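Local coordinates for protein probable ferredoxin-dependent nitrite reductase NirA (Mycobacterium tuberculosis, PDB 1ZJ8) that catalyses the ferredoxin-dependent six-electron reduction of sulfite to sulfide, using siroheme and a [4Fe-4S] cluster, at residues G44-V49 with R71-W76; G78-R83 with E170-C175. All blocks are in the same frame, centred on the assembly; numbering follows the deposited sequence.

Contact 1: G44-V49 with R71-W76; sequences GNPLDV and RGRFRW
Pro46 and Arg73 bring the two backbones to within 5.2 Å, CA to CA, and Leu47, the next residue, faces Trp76, three residues on from Arg73, at 5.8 Å between their CA atoms. The 44-49 segment forms a short 3-10 turn at 46-48; the 71-76 segment leaves helix 67-73 and passes into 3-10 geometry at 75-76. No hydrogen bond joins them. An Asx turn shapes the first, Asn45 OD1 accepting from Leu47 N at 2.9 Å, with the donor 36° above the carbonyl plane.

The contact itself is apolar. Pro46 lays its ring over one face of the Trp76 indole in a CH-pi contact: CB stands 3.5 Å from the centroid of the five-membered ring, 13° off its normal, while CG reaches over CE2 and CZ2. Leu47 CG adds a looser touch at Trp76 CD1, 3.9 Å away. Where the turn ends, Val49 divides its methyls: CG1, anti to the backbone N (chi1 -176°), meets Phe74 CE1, and CG2 packs on CB and CG of Arg73. The Arg73 chain presents its aliphatic stem to Pro46 and Val49, while its guanidinium binds Asp69 and Leu40 O; Trp76 NE1 likewise donates to Ala213 O.

The contact joins the turn before helix 49-60 to the chain around the close of helix 67-73, with Phe74 continuing the packing onto Ile53 and Tyr57 of helix 49-60, Phe105 of strand 104-109 and Leu79 of strand 79-83.

Contact 2: G78-R83 with E170-C175; sequences GLYTQR and EACGDC. With SRM (siroheme), chain E.
The Tyr80 ring carries Cys172 SG at its edge and has siroheme over one face and Arg75 over the other. Over the centre of the first stands the siroheme methyl CMA, 3.5 Å above the plane; across the opposite face, Arg75 places NE over CE1. Cys172 SG lies at the rim, 89° off the ring normal as seen from the centroid, and is covalently bonded to CE2 at 1.6 Å. The model puts SG almost as close to CD2, so its exact placement at 2.8 Å resolution is uncertain, but CE2, beside the carbon bearing the hydroxyl, is the position expected for a 3'-(S-cysteinyl)-tyrosine.

A water lies 2.7 Å from Tyr80 OH and accepts a weak bond from Gly173 N, linking the phenol to the loop beyond the cross-link. The backbones come nearest at Gly78 and Cys172, 4.6 Å between CA atoms, and Gly78 CA also packs on Ala171 CB, 3.9 Å away.

Such a thioether ties the edge strand 79-83 directly to the loop before strand 176-181. It probably restrains the ring beside the siroheme, and sulfur attached ortho to the hydroxyl may alter the electronic character of the ring.

Both contacts are buried, but they illustrate two ways of holding chain segments together. Contact 1 lies further out, about 22 Å between its centre and that of the chain, among the N-terminal helices and away from the annotated sites; contact 2, at about 14 Å, belongs to the siroheme pocket. The first relies on apolar side chains alone, the second on a covalent bond with a water beside it. They adjoin in space and in sequence, since helix 67-73 is followed, after a short 3-10 segment, by strand 79-83. Trp76 O and Glu170 N, 2.9 Å apart, probably form a hydrogen bond between them, and Arg75 O packs on Cys172 CB, which places contact 1 directly against the loop that carries Cys172.

Contact 1: G44-V49 with R71-W76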
loop_
_atom_site.group_PDB
_atom_site.type_symbol
_atom_site.label_atom_id
_atom_site.label_comp_id
_atom_site.label_asym_id
_atom_site.label_seq_id
_atom_site.Cartn_x
_atom_site.Cartn_y
_atom_site.Cartn_z
ATOM N N GLY A 44 -6.287 -5.841 27.744
ATOM C CA GLY A 44 -5.470 -7.029 27.429
ATOM C C GLY A 44 -5.023 -7.000 25.980
ATOM O O GLY A 44 -5.577 -6.234 25.182
ATOM N N ASN A 45 -4.028 -7.822 25.633
ATOM C CA ASN A 45 -3.511 -7.830 24.258
ATOM C C ASN A 45 -4.681 -8.021 23.279
ATOM O O ASN A 45 -5.493 -8.931 23.457
ATOM C CB ASN A 45 -2.406 -8.890 24.055
ATOM C CG ASN A 45 -1.647 -8.722 22.717
ATOM O OD1 ASN A 45 -2.222 -8.307 21.702
ATOM N ND2 ASN A 45 -0.352 -9.050 22.722
ATOM N N PRO A 46 -4.821 -7.110 22.292
ATOM C CA PRO A 46 -5.865 -7.303 21.268
ATOM C C PRO A 46 -5.791 -8.647 20.505
ATOM O O PRO A 46 -6.824 -9.253 20.227
ATOM C CB PRO A 46 -5.662 -6.102 20.328
ATOM C CG PRO A 46 -5.010 -5.043 21.194
ATOM C CD PRO A 46 -4.101 -5.830 22.109
ATOM N N LEU A 47 -4.582 -9.126 20.216
ATOM C CA LEU A 47 -4.389 -10.403 19.511
ATOM C C LEU A 47 -5.095 -11.605 20.153
ATOM O O LEU A 47 -5.105 -12.696 19.575
ATOM C CB LEU A 47 -2.881 -10.708 19.387
ATOM C CG LEU A 47 -2.056 -9.959 18.325
ATOM C CD1 LEU A 47 -0.662 -9.653 18.835
ATOM C CD2 LEU A 47 -1.988 -10.751 17.021
ATOM N N ASP A 48 -5.659 -11.415 21.349
ATOM C CA ASP A 48 -6.297 -12.512 22.104
ATOM C C ASP A 48 -7.584 -13.029 21.466
ATOM O O ASP A 48 -7.944 -14.205 21.641
ATOM C CB ASP A 48 -6.574 -12.072 23.549
ATOM C CG ASP A 48 -5.297 -11.930 24.377
ATOM O OD1 ASP A 48 -4.557 -10.946 24.187
ATOM O OD2 ASP A 48 -5.038 -12.794 25.241
ATOM N N VAL A 49 -8.242 -12.149 20.705
ATOM C CA VAL A 49 -9.511 -12.458 20.031
ATOM C C VAL A 49 -9.494 -13.766 19.265
ATOM O O VAL A 49 -10.530 -14.414 19.153
ATOM C CB VAL A 49 -9.934 -11.372 18.999
ATOM C CG1 VAL A 49 -11.314 -11.695 18.411
ATOM C CG2 VAL A 49 -9.941 -9.990 19.618
ATOM N N ARG A 71 -15.302 -3.940 15.780
ATOM C CA ARG A 71 -14.788 -2.700 15.182
ATOM C C ARG A 71 -13.345 -2.327 15.577
ATOM O O ARG A 71 -12.846 -1.280 15.154
ATOM C CB ARG A 71 -15.730 -1.523 15.514
ATOM C CG ARG A 71 -17.077 -1.534 14.765
ATOM C CD ARG A 71 -17.936 -0.322 15.127
ATOM N NE ARG A 71 -19.165 -0.717 15.818
ATOM C CZ ARG A 71 -20.398 -0.695 15.296
ATOM N NH1 ARG A 71 -20.626 -0.277 14.045
ATOM N NH2 ARG A 71 -21.429 -1.086 16.041
ATOM N N GLY A 72 -12.683 -3.163 16.383
ATOM C CA GLY A 72 -11.352 -2.836 16.914
ATOM C C GLY A 72 -10.406 -4.023 16.930
ATOM O O GLY A 72 -9.464 -4.100 16.136
ATOM N N ARG A 73 -10.659 -4.960 17.832
ATOM C CA ARG A 73 -9.726 -6.047 18.074
ATOM C C ARG A 73 -9.593 -7.024 16.895
ATOM O O ARG A 73 -8.558 -7.680 16.747
ATOM C CB ARG A 73 -10.127 -6.762 19.363
ATOM C CG ARG A 73 -9.103 -6.624 20.472
ATOM C CD ARG A 73 -9.621 -7.049 21.872
ATOM N NE ARG A 73 -10.019 -5.879 22.674
ATOM C CZ ARG A 73 -11.163 -5.753 23.345
ATOM N NH1 ARG A 73 -12.056 -6.736 23.365
ATOM N NH2 ARG A 73 -11.409 -4.635 24.010
ATOM N N PHE A 74 -10.638 -7.114 16.067
ATOM C CA PHE A 74 -10.624 -7.928 14.823
ATOM C C PHE A 74 -9.492 -7.537 13.872
ATOM O O PHE A 74 -8.908 -8.378 13.193
ATOM C CB PHE A 74 -11.957 -7.775 14.061
ATOM C CG PHE A 74 -12.956 -8.874 14.322
ATOM C CD1 PHE A 74 -13.264 -9.276 15.618
ATOM C CD2 PHE A 74 -13.623 -9.489 13.260
ATOM C CE1 PHE A 74 -14.211 -10.283 15.849
ATOM C CE2 PHE A 74 -14.573 -10.506 13.487
ATOM C CZ PHE A 74 -14.863 -10.896 14.777
ATOM N N ARG A 75 -9.197 -6.250 13.832
ATOM C CA ARG A 75 -8.196 -5.713 12.928
ATOM C C ARG A 75 -6.832 -6.353 13.157
ATOM O O ARG A 75 -6.099 -6.617 12.212
ATOM C CB ARG A 75 -8.127 -4.203 13.092
ATOM C CG ARG A 75 -9.450 -3.539 12.741
ATOM C CD ARG A 75 -9.361 -2.062 12.890
ATOM N NE ARG A 75 -10.581 -1.422 12.436
ATOM C CZ ARG A 75 -10.736 -0.111 12.330
ATOM N NH1 ARG A 75 -9.746 0.717 12.643
ATOM N NH2 ARG A 75 -11.886 0.378 11.904
ATOM N N TRP A 76 -6.509 -6.665 14.402
ATOM C CA TRP A 76 -5.230 -7.300 14.706
ATOM C C TRP A 76 -5.074 -8.631 13.997
ATOM O O TRP A 76 -3.989 -9.226 14.050
ATOM C CB TRP A 76 -5.060 -7.500 16.215
ATOM C CG TRP A 76 -4.401 -6.358 16.874
ATOM C CD1 TRP A 76 -3.128 -6.319 17.346
ATOM C CD2 TRP A 76 -4.971 -5.062 17.130
ATOM N NE1 TRP A 76 -2.869 -5.086 17.894
ATOM C CE2 TRP A 76 -3.986 -4.299 17.778
ATOM C CE3 TRP A 76 -6.224 -4.484 16.888
ATOM C CZ2 TRP A 76 -4.206 -2.983 18.179
ATOM C CZ3 TRP A 76 -6.444 -3.173 17.286
ATOM C CH2 TRP A 76 -5.442 -2.437 17.923
#

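Contact 2: G78-R83 with E170-C175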
loop_
_atom_site.group_PDB
_atom_site.type_symbol
_atom_site.label_atom_id
_atom_site.label_comp_id
_atom_site.label_asym_id
_atom_site.label_seq_id
_atom_site.Cartn_x
_atom_site.Cartn_y
_atom_site.Cartn_z
ATOM N N GLY A 78 -6.468 -8.715 10.673
ATOM C CA GLY A 78 -6.770 -8.348 9.292
ATOM C C GLY A 78 -8.228 -8.530 8.880
ATOM O O GLY A 78 -8.517 -8.695 7.681
ATOM N N LEU A 79 -9.140 -8.492 9.864
ATOM C CA LEU A 79 -10.580 -8.554 9.608
ATOM C C LEU A 79 -11.146 -7.187 9.834
ATOM O O LEU A 79 -11.152 -6.668 10.940
ATOM C CB LEU A 79 -11.271 -9.564 10.498
ATOM C CG LEU A 79 -10.974 -10.997 10.056
ATOM C CD1 LEU A 79 -11.120 -11.958 11.228
ATOM C CD2 LEU A 79 -11.852 -11.429 8.879
ATOM N N TYR A 80 -11.561 -6.591 8.735
ATOM C CA TYR A 80 -12.137 -5.268 8.707
ATOM C C TYR A 80 -13.583 -5.504 8.181
ATOM O O TYR A 80 -13.822 -6.300 7.268
ATOM C CB TYR A 80 -11.268 -4.379 7.781
ATOM C CG TYR A 80 -10.274 -3.355 8.390
ATOM C CD1 TYR A 80 -10.750 -2.107 8.802
ATOM C CD2 TYR A 80 -8.843 -3.573 8.437
ATOM C CE1 TYR A 80 -9.901 -1.121 9.303
ATOM C CE2 TYR A 80 -7.983 -2.551 8.932
ATOM C CZ TYR A 80 -8.534 -1.345 9.367
ATOM O OH TYR A 80 -7.731 -0.351 9.860
ATOM N N THR A 81 -14.547 -4.853 8.815
ATOM C CA THR A 81 -15.961 -4.948 8.439
ATOM C C THR A 81 -16.179 -4.317 7.037
ATOM O O THR A 81 -15.575 -3.282 6.741
ATOM C CB THR A 81 -16.791 -4.219 9.524
ATOM O OG1 THR A 81 -18.028 -4.908 9.743
ATOM C CG2 THR A 81 -17.006 -2.739 9.181
ATOM N N GLN A 82 -17.011 -4.902 6.171
ATOM C CA GLN A 82 -17.219 -4.295 4.839
ATOM C C GLN A 82 -18.528 -3.474 4.723
ATOM O O GLN A 82 -19.455 -3.648 5.517
ATOM C CB GLN A 82 -17.069 -5.342 3.710
ATOM C CG GLN A 82 -18.239 -6.310 3.460
ATOM C CD GLN A 82 -18.154 -7.031 2.086
ATOM O OE1 GLN A 82 -17.202 -7.769 1.800
ATOM N NE2 GLN A 82 -19.175 -6.824 1.249
ATOM N N ARG A 83 -18.584 -2.579 3.728
ATOM C CA ARG A 83 -19.710 -1.633 3.533
ATOM C C ARG A 83 -20.982 -2.318 3.001
ATOM O O ARG A 83 -20.949 -3.008 1.969
ATOM C CB ARG A 83 -19.321 -0.492 2.572
ATOM C CG ARG A 83 -20.360 0.665 2.438
ATOM C CD ARG A 83 -20.184 1.443 1.115
ATOM N NE ARG A 83 -20.965 2.683 0.977
ATOM C CZ ARG A 83 -20.673 3.848 1.566
ATOM N NH1 ARG A 83 -19.646 3.944 2.401
ATOM N NH2 ARG A 83 -21.422 4.929 1.342
ATOM N N GLU A 170 -1.595 -8.890 12.516
ATOM C CA GLU A 170 -1.233 -7.475 12.537
ATOM C C GLU A 170 -1.240 -6.906 11.116
ATOM O O GLU A 170 -0.464 -5.997 10.793
ATOM C CB GLU A 170 0.125 -7.248 13.257
ATOM C CG GLU A 170 0.073 -7.383 14.809
ATOM C CD GLU A 170 1.452 -7.522 15.496
ATOM O OE1 GLU A 170 2.196 -8.479 15.191
ATOM O OE2 GLU A 170 1.781 -6.703 16.380
ATOM N N ALA A 171 -2.135 -7.445 10.281
ATOM C CA ALA A 171 -2.316 -6.967 8.905
ATOM C C ALA A 171 -3.110 -5.669 8.939
ATOM O O ALA A 171 -2.893 -4.777 8.115
ATOM C CB ALA A 171 -3.041 -8.007 8.052
ATOM N N CYS A 172 -4.045 -5.587 9.890
ATOM C CA CYS A 172 -4.745 -4.336 10.240
ATOM C C CYS A 172 -4.359 -3.990 11.700
ATOM O O CYS A 172 -3.680 -4.766 12.368
ATOM C CB CYS A 172 -6.288 -4.515 10.094
ATOM S SG CYS A 172 -7.207 -3.916 8.555
ATOM N N GLY A 173 -4.780 -2.823 12.181
ATOM C CA GLY A 173 -4.659 -2.496 13.615
ATOM C C GLY A 173 -3.584 -1.496 14.013
ATOM O O GLY A 173 -2.835 -0.995 13.180
ATOM N N ASP A 174 -3.515 -1.211 15.313
ATOM C CA ASP A 174 -2.530 -0.276 15.885
ATOM C C ASP A 174 -1.198 -0.991 16.204
ATOM O O ASP A 174 -0.854 -1.221 17.379
ATOM C CB ASP A 174 -3.117 0.381 17.146
ATOM C CG ASP A 174 -4.261 1.364 16.838
ATOM O OD1 ASP A 174 -4.738 1.412 15.671
ATOM O OD2 ASP A 174 -4.674 2.099 17.776
ATOM N N CYS A 175 -0.465 -1.318 15.129
ATOM C CA CYS A 175 0.648 -2.280 15.148
ATOM C C CYS A 175 1.319 -2.339 13.762
ATOM O O CYS A 175 0.804 -1.763 12.809
ATOM C CB CYS A 175 0.081 -3.643 15.506
ATOM S SG CYS A 175 -1.410 -3.993 14.562
HETATM FE FE SRM E . -5.415 2.016 3.735
HETATM C CHA SRM E . -7.986 2.607 5.904
HETATM C CHB SRM E . -7.506 0.322 1.741
HETATM C CHC SRM E . -2.951 1.416 1.695
HETATM C CHD SRM E . -4.159 5.174 4.357
HETATM N NA SRM E . -7.307 1.391 3.905
HETATM C C1A SRM E . -8.173 1.618 4.917
HETATM C C2A SRM E . -9.371 0.718 4.900
HETATM C CMA SRM E . -9.150 -0.428 5.838
HETATM C CDA SRM E . -10.659 1.459 5.128
HETATM C CEA SRM E . -11.335 1.378 6.460
HETATM O O3A SRM E . -10.743 1.813 7.453
HETATM O O4A SRM E . -12.464 0.878 6.574
HETATM C C3A SRM E . -9.344 0.266 3.479
HETATM C CAA SRM E . -9.719 -1.164 3.276
HETATM C CBA SRM E . -11.208 -1.105 3.061
HETATM C CCA SRM E . -11.657 -2.193 2.141
HETATM O O1A SRM E . -10.954 -2.471 1.145
HETATM O O2A SRM E . -12.717 -2.807 2.414
HETATM C C4A SRM E . -7.983 0.656 3.015
HETATM N NB SRM E . -5.247 0.919 2.112
HETATM C C1B SRM E . -6.156 0.237 1.412
HETATM C C2B SRM E . -5.602 -0.610 0.301
HETATM C CMB SRM E . -6.268 -1.948 0.147
HETATM C CDB SRM E . -5.786 0.152 -0.969
HETATM C CEB SRM E . -5.329 -0.477 -2.238
HETATM O O3B SRM E . -6.124 -0.842 -3.130
HETATM O O4B SRM E . -4.115 -0.632 -2.371
HETATM C C3B SRM E . -4.148 -0.642 0.720
HETATM C CAB SRM E . -3.887 -1.776 1.677
HETATM C CBB SRM E . -2.454 -2.212 1.653
HETATM C CCB SRM E . -2.185 -3.174 2.773
HETATM O O1B SRM E . -2.097 -4.381 2.560
HETATM O O2B SRM E . -2.015 -2.780 3.923
HETATM C C4B SRM E . -4.083 0.613 1.548
HETATM N NC SRM E . -3.965 3.104 3.066
HETATM C C1C SRM E . -2.917 2.634 2.358
HETATM C C2C SRM E . -1.983 3.608 2.034
HETATM C CDC SRM E . -0.848 3.556 1.066
HETATM C CEC SRM E . 0.480 3.041 1.463
HETATM O O3C SRM E . 0.626 2.470 2.568
HETATM O O4C SRM E . 1.395 3.232 0.649
HETATM C C3C SRM E . -2.391 4.679 2.770
HETATM C CAC SRM E . -1.605 5.948 2.700
HETATM C CBC SRM E . -0.227 6.028 3.322
HETATM C CCC SRM E . -0.378 6.235 4.819
HETATM O O1C SRM E . -0.800 5.303 5.555
HETATM O O2C SRM E . -0.087 7.375 5.266
HETATM C C4C SRM E . -3.541 4.337 3.433
HETATM N ND SRM E . -5.770 3.428 5.140
HETATM C C1D SRM E . -5.267 4.671 5.061
HETATM C C2D SRM E . -6.061 5.534 5.839
HETATM C CAD SRM E . -5.508 6.787 6.496
HETATM C CBD SRM E . -4.981 6.690 7.894
HETATM C CCD SRM E . -4.297 7.828 8.594
HETATM O O1D SRM E . -3.088 7.670 8.880
HETATM O O2D SRM E . -4.912 8.891 8.876
HETATM C C3D SRM E . -7.064 4.756 6.390
HETATM C CDD SRM E . -7.865 5.114 7.613
HETATM C CED SRM E . -7.320 4.996 9.019
HETATM O O3D SRM E . -6.280 4.381 9.254
HETATM O O4D SRM E . -7.906 5.517 9.979
HETATM C C4D SRM E . -6.871 3.455 5.952
HETATM O O HOH W 1 -6.357 -0.455 12.135
#